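Local coordinates for protein PTHB1 (Homo sapiens, PDB 4YD8) that forms the seven-bladed beta-propeller of one subunit of the BBSome, a coat complex thought to sort specific membrane proteins to the primary cilium, at residues Leu155-Ser160 / Asp195-Val200; Ser263-Gly268 / Gly303-Leu308; Phe272-Asp277 / Ile281-Lys286. All coordinates share one frame; numbering follows the deposited sequence.

Interaction 1 of 3, residues Leu155-Ser160 / Asp195-Val200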
# COMPACT_ATOMS: atom_id res chain seq x y z
N LEU A 155 -6.34 9.74 -10.33
CA LEU A 155 -5.14 10.24 -11.01
C LEU A 155 -3.94 9.65 -10.29
O LEU A 155 -4.08 9.18 -9.17
CB LEU A 155 -5.11 11.76 -11.00
CG LEU A 155 -6.35 12.46 -11.57
CD1 LEU A 155 -6.03 13.91 -11.91
CD2 LEU A 155 -6.90 11.71 -12.77
N ILE A 156 -2.77 9.69 -10.92
CA ILE A 156 -1.58 9.07 -10.35
C ILE A 156 -0.48 10.11 -10.24
O ILE A 156 -0.32 10.95 -11.14
CB ILE A 156 -1.11 7.86 -11.20
CG1 ILE A 156 -2.06 6.66 -11.01
CG2 ILE A 156 0.32 7.44 -10.86
CD1 ILE A 156 -1.86 5.59 -12.04
N CYS A 157 0.24 10.09 -9.13
CA CYS A 157 1.39 10.98 -8.93
C CYS A 157 2.59 10.11 -8.62
O CYS A 157 2.57 9.32 -7.68
CB CYS A 157 1.14 11.96 -7.79
SG CYS A 157 2.63 12.96 -7.41
N ILE A 158 3.64 10.26 -9.43
CA ILE A 158 4.86 9.48 -9.25
C ILE A 158 5.97 10.42 -8.76
O ILE A 158 6.20 11.46 -9.36
CB ILE A 158 5.30 8.80 -10.57
CG1 ILE A 158 4.24 7.79 -11.06
CG2 ILE A 158 6.65 8.11 -10.41
CD1 ILE A 158 4.50 7.35 -12.51
N GLN A 159 6.63 10.05 -7.67
CA GLN A 159 7.81 10.77 -7.22
C GLN A 159 9.05 10.19 -7.88
O GLN A 159 9.30 8.98 -7.77
CB GLN A 159 7.94 10.71 -5.69
CG GLN A 159 9.19 11.47 -5.18
CD GLN A 159 9.35 11.40 -3.67
OE1 GLN A 159 9.94 12.28 -3.06
NE2 GLN A 159 8.82 10.33 -3.07
N SER A 160 9.86 11.04 -8.54
CA SER A 160 11.09 10.57 -9.15
C SER A 160 12.18 10.43 -8.09
O SER A 160 12.06 10.97 -6.99
CB SER A 160 11.56 11.53 -10.25
OG SER A 160 12.02 12.74 -9.68
N ASP A 195 -7.03 17.48 -0.12
CA ASP A 195 -6.53 17.49 -1.50
C ASP A 195 -5.05 17.89 -1.52
O ASP A 195 -4.66 18.88 -2.14
CB ASP A 195 -7.40 18.42 -2.37
CG ASP A 195 -7.08 18.32 -3.87
OD1 ASP A 195 -6.69 17.23 -4.35
OD2 ASP A 195 -7.20 19.34 -4.57
N SER A 196 -4.23 17.10 -0.82
CA SER A 196 -2.81 17.39 -0.70
C SER A 196 -1.95 16.14 -0.81
O SER A 196 -2.41 15.02 -0.57
CB SER A 196 -2.50 18.08 0.63
OG SER A 196 -3.24 19.28 0.77
N PHE A 197 -0.68 16.35 -1.17
CA PHE A 197 0.32 15.29 -1.16
C PHE A 197 1.16 15.39 0.10
O PHE A 197 1.60 16.47 0.48
CB PHE A 197 1.24 15.37 -2.38
CG PHE A 197 0.53 15.12 -3.68
CD1 PHE A 197 0.06 13.86 -4.00
CD2 PHE A 197 0.34 16.15 -4.59
CE1 PHE A 197 -0.59 13.63 -5.20
CE2 PHE A 197 -0.32 15.92 -5.80
CZ PHE A 197 -0.78 14.65 -6.09
N LEU A 198 1.38 14.25 0.75
CA LEU A 198 2.20 14.23 1.96
C LEU A 198 3.47 13.44 1.71
O LEU A 198 3.46 12.39 1.05
CB LEU A 198 1.40 13.62 3.13
CG LEU A 198 0.44 14.65 3.73
CD1 LEU A 198 -0.84 14.84 2.90
CD2 LEU A 198 0.10 14.31 5.13
N THR A 199 4.59 13.94 2.21
CA THR A 199 5.81 13.17 2.17
C THR A 199 6.63 13.47 3.42
O THR A 199 6.21 14.27 4.26
CB THR A 199 6.63 13.46 0.89
OG1 THR A 199 7.71 12.53 0.78
CG2 THR A 199 7.18 14.91 0.90
N VAL A 200 7.75 12.77 3.58
CA VAL A 200 8.69 13.10 4.65
C VAL A 200 10.08 13.26 4.06
O VAL A 200 10.56 12.37 3.36
CB VAL A 200 8.73 12.04 5.75
CG1 VAL A 200 9.48 12.59 6.98
CG2 VAL A 200 7.31 11.58 6.13
O HOH W 1 10.08 13.01 -0.58
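Cys157 and Phe197 meet between two adjacent blades of the seven-bladed beta-propeller, each on the second strand of its four-stranded sheet. No backbone hydrogen bonds link the two strands, whose CA atoms at this pair are 8.9 Å apart, so side chains must bridge the interval. The tight end is a Cys sulfur-aromatic contact: Cys157 SG lies over one face of the Phe197 ring, 4.2 Å from its centroid, displaced toward the rim and 21° off the normal. Cys157 CB comes closer still, 3.5 Å from Phe197 CE1. With SG swung opposite the backbone N (chi1 174°), the thiol extends out of its strand toward the ring. A small, polarisable cysteine suits this place because it can lie against a flat ring without pushing the blades apart. The ring is also met edge-to-face by Phe147 and touches Thr143, and the Phe197 side chain lies about 7 Å from Gly145, a residue critical for protein stability. Losing the ring to an alanine here would probably open a gap between the blades and leave the thiol of Cys157 without its aromatic partner. Two residues farther along, the fit is looser: Gln159 OE1 and Thr199 OG1 are 4.4 Å apart and do not bond directly. Polar ends suit this site, since Gln159 NE2 binds Gly186 O and Asn141 OD1 while Thr199 OG1 binds Pro187 O. A single water spans the remaining interval, donating one hydrogen to Gln159 OE1 at 2.6 Å and the other to Thr199 OG1 at 2.8 Å.

Interaction 2 of 3, residues Ser263-Gly268 / Gly303-Leu308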
# COMPACT_ATOMS: atom_id res chain seq x y z
N SER A 263 -7.03 11.01 9.18
CA SER A 263 -5.78 10.95 9.93
C SER A 263 -4.59 10.60 9.05
O SER A 263 -4.66 9.73 8.18
CB SER A 263 -5.87 9.93 11.07
OG SER A 263 -6.71 10.37 12.12
N VAL A 264 -3.49 11.29 9.31
CA VAL A 264 -2.22 11.02 8.65
C VAL A 264 -1.36 10.15 9.55
O VAL A 264 -0.90 10.61 10.58
CB VAL A 264 -1.46 12.32 8.34
CG1 VAL A 264 -0.14 11.99 7.67
CG2 VAL A 264 -2.31 13.23 7.47
N PHE A 265 -1.14 8.89 9.19
CA PHE A 265 -0.29 8.06 10.04
C PHE A 265 1.11 8.01 9.48
O PHE A 265 1.29 7.84 8.27
CB PHE A 265 -0.86 6.66 10.19
CG PHE A 265 -2.07 6.61 11.07
CD1 PHE A 265 -3.32 6.92 10.57
CD2 PHE A 265 -1.95 6.28 12.40
CE1 PHE A 265 -4.44 6.88 11.39
CE2 PHE A 265 -3.05 6.22 13.22
CZ PHE A 265 -4.29 6.54 12.71
N VAL A 266 2.10 8.20 10.36
CA VAL A 266 3.50 8.12 9.96
C VAL A 266 4.22 7.05 10.78
O VAL A 266 4.19 7.05 12.02
CB VAL A 266 4.22 9.47 10.12
CG1 VAL A 266 5.67 9.34 9.62
CG2 VAL A 266 3.47 10.54 9.32
N LEU A 267 4.83 6.11 10.07
CA LEU A 267 5.69 5.12 10.70
C LEU A 267 7.13 5.60 10.68
O LEU A 267 7.76 5.58 9.63
CB LEU A 267 5.60 3.77 10.00
CG LEU A 267 6.40 2.66 10.68
CD1 LEU A 267 5.82 2.35 12.08
CD2 LEU A 267 6.43 1.39 9.82
N GLY A 268 7.65 6.01 11.83
CA GLY A 268 9.04 6.43 11.92
C GLY A 268 9.92 5.27 12.34
O GLY A 268 9.42 4.20 12.67
N GLY A 303 -13.72 7.20 17.44
CA GLY A 303 -12.57 7.97 17.87
C GLY A 303 -11.28 7.18 17.99
O GLY A 303 -10.23 7.78 18.24
N THR A 304 -11.33 5.86 17.84
CA THR A 304 -10.09 5.08 17.91
C THR A 304 -9.75 4.41 16.58
O THR A 304 -10.59 4.25 15.70
CB THR A 304 -10.15 4.00 19.01
OG1 THR A 304 -11.00 2.92 18.59
CG2 THR A 304 -10.67 4.60 20.31
N ILE A 305 -8.49 4.03 16.46
CA ILE A 305 -8.02 3.37 15.25
C ILE A 305 -7.10 2.21 15.61
O ILE A 305 -6.27 2.30 16.54
CB ILE A 305 -7.30 4.36 14.29
CG1 ILE A 305 -8.26 5.48 13.87
CG2 ILE A 305 -6.75 3.64 13.06
CD1 ILE A 305 -7.70 6.46 12.87
N ASN A 306 -7.27 1.10 14.90
CA ASN A 306 -6.39 -0.06 15.08
C ASN A 306 -5.30 -0.09 14.01
O ASN A 306 -5.58 0.11 12.82
CB ASN A 306 -7.19 -1.39 15.04
CG ASN A 306 -7.85 -1.73 16.37
OD1 ASN A 306 -8.17 -0.86 17.18
ND2 ASN A 306 -8.11 -3.03 16.58
N THR A 307 -4.07 -0.35 14.43
CA THR A 307 -2.92 -0.32 13.54
C THR A 307 -2.06 -1.58 13.69
O THR A 307 -1.67 -1.95 14.80
CB THR A 307 -2.04 0.91 13.82
OG1 THR A 307 -2.82 2.10 13.65
CG2 THR A 307 -0.84 0.95 12.86
N LEU A 308 -1.78 -2.23 12.56
CA LEU A 308 -0.84 -3.34 12.54
C LEU A 308 0.57 -2.80 12.40
O LEU A 308 0.79 -1.92 11.59
CB LEU A 308 -1.13 -4.28 11.37
CG LEU A 308 -2.27 -5.28 11.57
CD1 LEU A 308 -2.81 -5.64 10.20
CD2 LEU A 308 -1.71 -6.51 12.26
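The meeting of Phe265 with Ile305 and Thr307 is an apolar contact between neighbouring propeller blades, made by the second strand of the sheet that runs from 249 to 286 and segment 303-308 of the next blade. Ile305 comes head-on at the ring: its CD1 lies near the plane of Phe265, at the edge, 3.4 Å from CZ, while its CG2 branch comes to CZ from one side of the plane, 3.8 Å away. Both side chains point into the space between the blades from opposite directions, Ile305 sending CG1 opposite its carbonyl carbon (chi1 -60°) while CG2 stands opposite the backbone N. Because Ile305 was modelled in two conformers, the exact fit of CD1 is less certain than the pairing itself. Thr307 crosses the ring at a slant, with OG1 4.1 Å from Phe265 CE2, and Ser263 OG lies at a similar distance, 4.1 Å, from Ile305 CD1. Phe265 is long enough to span strands whose CA atoms are 9.5 Å apart at the Phe265-Thr307 pair, and it is packed further by Phe294, Pro296, Val255 and Cys274. No hydrogen bond joins the two segments, so cohesion here rests on close fit and dispersion, and the hydroxyls of Ser263 and Thr307 touch the apolar groups without bonding across the contact.

Interaction 3 of 3, residues Phe272-Asp277 / Ile281-Lys286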
# COMPACT_ATOMS: atom_id res chain seq x y z
N PHE A 272 5.70 6.08 16.24
CA PHE A 272 4.54 5.98 15.39
C PHE A 272 3.69 7.21 15.68
O PHE A 272 3.45 7.55 16.85
CB PHE A 272 3.87 4.62 15.69
CG PHE A 272 2.41 4.53 15.43
CD1 PHE A 272 1.91 4.68 14.15
CD2 PHE A 272 1.55 4.16 16.44
CE1 PHE A 272 0.55 4.54 13.91
CE2 PHE A 272 0.20 4.01 16.21
CZ PHE A 272 -0.31 4.20 14.94
N PHE A 273 3.27 7.92 14.63
CA PHE A 273 2.53 9.17 14.77
C PHE A 273 1.15 9.11 14.13
O PHE A 273 0.97 8.56 13.04
CB PHE A 273 3.29 10.33 14.10
CG PHE A 273 4.69 10.55 14.61
CD1 PHE A 273 5.74 9.78 14.14
CD2 PHE A 273 4.97 11.58 15.51
CE1 PHE A 273 7.07 10.01 14.59
CE2 PHE A 273 6.27 11.83 15.95
CZ PHE A 273 7.32 11.03 15.51
N CYS A 274 0.17 9.72 14.78
CA CYS A 274 -1.11 10.00 14.16
C CYS A 274 -1.30 11.51 14.11
O CYS A 274 -1.39 12.15 15.16
CB CYS A 274 -2.25 9.33 14.94
SG CYS A 274 -3.89 9.78 14.30
N LEU A 275 -1.35 12.08 12.90
CA LEU A 275 -1.50 13.53 12.73
C LEU A 275 -2.91 13.92 12.33
O LEU A 275 -3.59 13.17 11.60
CB LEU A 275 -0.53 14.05 11.67
CG LEU A 275 0.92 13.57 11.75
CD1 LEU A 275 1.76 14.27 10.68
CD2 LEU A 275 1.51 13.80 13.14
N LYS A 276 -3.35 15.08 12.80
CA LYS A 276 -4.55 15.72 12.25
C LYS A 276 -4.24 16.17 10.84
O LYS A 276 -3.07 16.32 10.49
CB LYS A 276 -5.00 16.91 13.10
CG LYS A 276 -5.59 16.52 14.44
CD LYS A 276 -5.72 17.70 15.38
CE LYS A 276 -6.46 18.86 14.73
NZ LYS A 276 -7.74 18.41 14.11
N ASP A 277 -5.29 16.38 10.04
CA ASP A 277 -5.17 16.83 8.65
C ASP A 277 -4.36 18.10 8.50
O ASP A 277 -3.74 18.33 7.47
CB ASP A 277 -6.56 17.09 8.04
CG ASP A 277 -7.33 15.82 7.80
OD1 ASP A 277 -6.93 14.78 8.36
OD2 ASP A 277 -8.32 15.87 7.05
N ILE A 281 0.03 17.05 15.75
CA ILE A 281 0.03 15.69 16.25
C ILE A 281 -1.25 15.42 17.03
O ILE A 281 -1.63 16.20 17.90
CB ILE A 281 1.24 15.40 17.14
CG1 ILE A 281 2.53 15.62 16.36
CG2 ILE A 281 1.18 13.97 17.60
CD1 ILE A 281 3.77 15.57 17.23
N ARG A 282 -1.92 14.31 16.69
CA ARG A 282 -3.09 13.88 17.46
C ARG A 282 -2.62 12.94 18.58
O ARG A 282 -3.01 13.10 19.74
CB ARG A 282 -4.11 13.19 16.54
CG ARG A 282 -5.47 12.91 17.22
CD ARG A 282 -6.43 12.15 16.29
NE ARG A 282 -7.15 13.01 15.35
CZ ARG A 282 -7.00 12.97 14.03
NH1 ARG A 282 -6.14 12.12 13.49
NH2 ARG A 282 -7.70 13.78 13.25
N PHE A 283 -1.80 11.96 18.23
CA PHE A 283 -1.10 11.18 19.26
C PHE A 283 0.19 10.60 18.68
O PHE A 283 0.38 10.55 17.46
CB PHE A 283 -1.99 10.07 19.87
CG PHE A 283 -2.37 8.95 18.93
CD1 PHE A 283 -1.43 8.01 18.52
CD2 PHE A 283 -3.68 8.81 18.50
CE1 PHE A 283 -1.79 6.98 17.66
CE2 PHE A 283 -4.04 7.78 17.64
CZ PHE A 283 -3.09 6.86 17.23
N MSE A 284 1.08 10.17 19.56
CA MSE A 284 2.29 9.50 19.12
C MSE A 284 2.71 8.49 20.17
O MSE A 284 2.33 8.59 21.34
CB MSE A 284 3.41 10.51 18.85
CG MSE A 284 4.00 11.09 20.10
SE MSE A 284 5.45 12.38 19.72
CE MSE A 284 6.77 11.09 19.15
N LYS A 285 3.47 7.50 19.74
CA LYS A 285 3.86 6.39 20.57
C LYS A 285 5.29 5.97 20.26
O LYS A 285 5.61 5.69 19.10
CB LYS A 285 2.90 5.21 20.32
CG LYS A 285 3.44 3.85 20.69
CD LYS A 285 3.50 3.66 22.18
CE LYS A 285 3.49 2.18 22.53
NZ LYS A 285 3.49 2.01 24.00
N LYS A 286 6.15 5.93 21.28
CA LYS A 286 7.49 5.39 21.11
C LYS A 286 7.42 3.88 20.93
O LYS A 286 6.77 3.19 21.70
CB LYS A 286 8.38 5.74 22.31
CG LYS A 286 9.73 5.03 22.30
CD LYS A 286 10.65 5.56 23.40
CE LYS A 286 12.04 4.94 23.30
NZ LYS A 286 12.61 5.11 21.93
O HOH W 2 -7.70 15.19 11.01
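Cys274 and Phe283 face each other as a hydrogen-bonded pair of an antiparallel hairpin, the outer two strands of one propeller blade. Cys274 CB sits over the centre of the Phe283 ring, 3.5 Å from the centroid and 12° off its normal, a CH-pi contact, the short cysteine letting the ring lie flat over it. A chi1 of 67°, with CG between the backbone N and the carbonyl carbon, folds the ring back across its neighbour. The edge of the same ring turns toward the face of Phe272 in an offset edge-to-face pair, centroids 5.9 Å apart. On the opposite sheet face, Phe273 lies alongside Met284, a selenomethionine, in a Met-aromatic contact less certain because Met284 has two conformers. The backbone pairs Cys274 N with Phe283 O at 2.8 Å and Phe272 with Lys285 in both directions. A classic beta bulge follows: Arg282 N at 2.7 Å and Phe283 N at 3.1 Å both donate to Cys274 O. Further out, Phe283 packs on Phe265 and, in one of two conformers, Arg282 NH2 bonds Ser262 O. Backbone bonds thus set the register, while Cys274 packs against the ring, its SG accepting a weak bond from Arg282 NH1.

Interactions 1 and 2 repeat one arrangement, second strand to second strand of adjacent blades, at two separate blade interfaces; their centres are 19 Å apart. The two middle blades also touch, Leu198 CD2 lying 3.5 Å from Val264 CG1, so four consecutive blades are linked. Interaction 3 belongs within a blade and is nested in the loop that interaction 2 closes, with centres only 7 Å apart. Probable backbone hydrogen bonds join their strands, Val264 O to Leu275 N at 2.8 Å among them, and Phe265 CD2 meets Phe272 CE1 at 3.4 Å. Interactions 1 and 3 do not touch, their nearest atoms being about 6 Å apart.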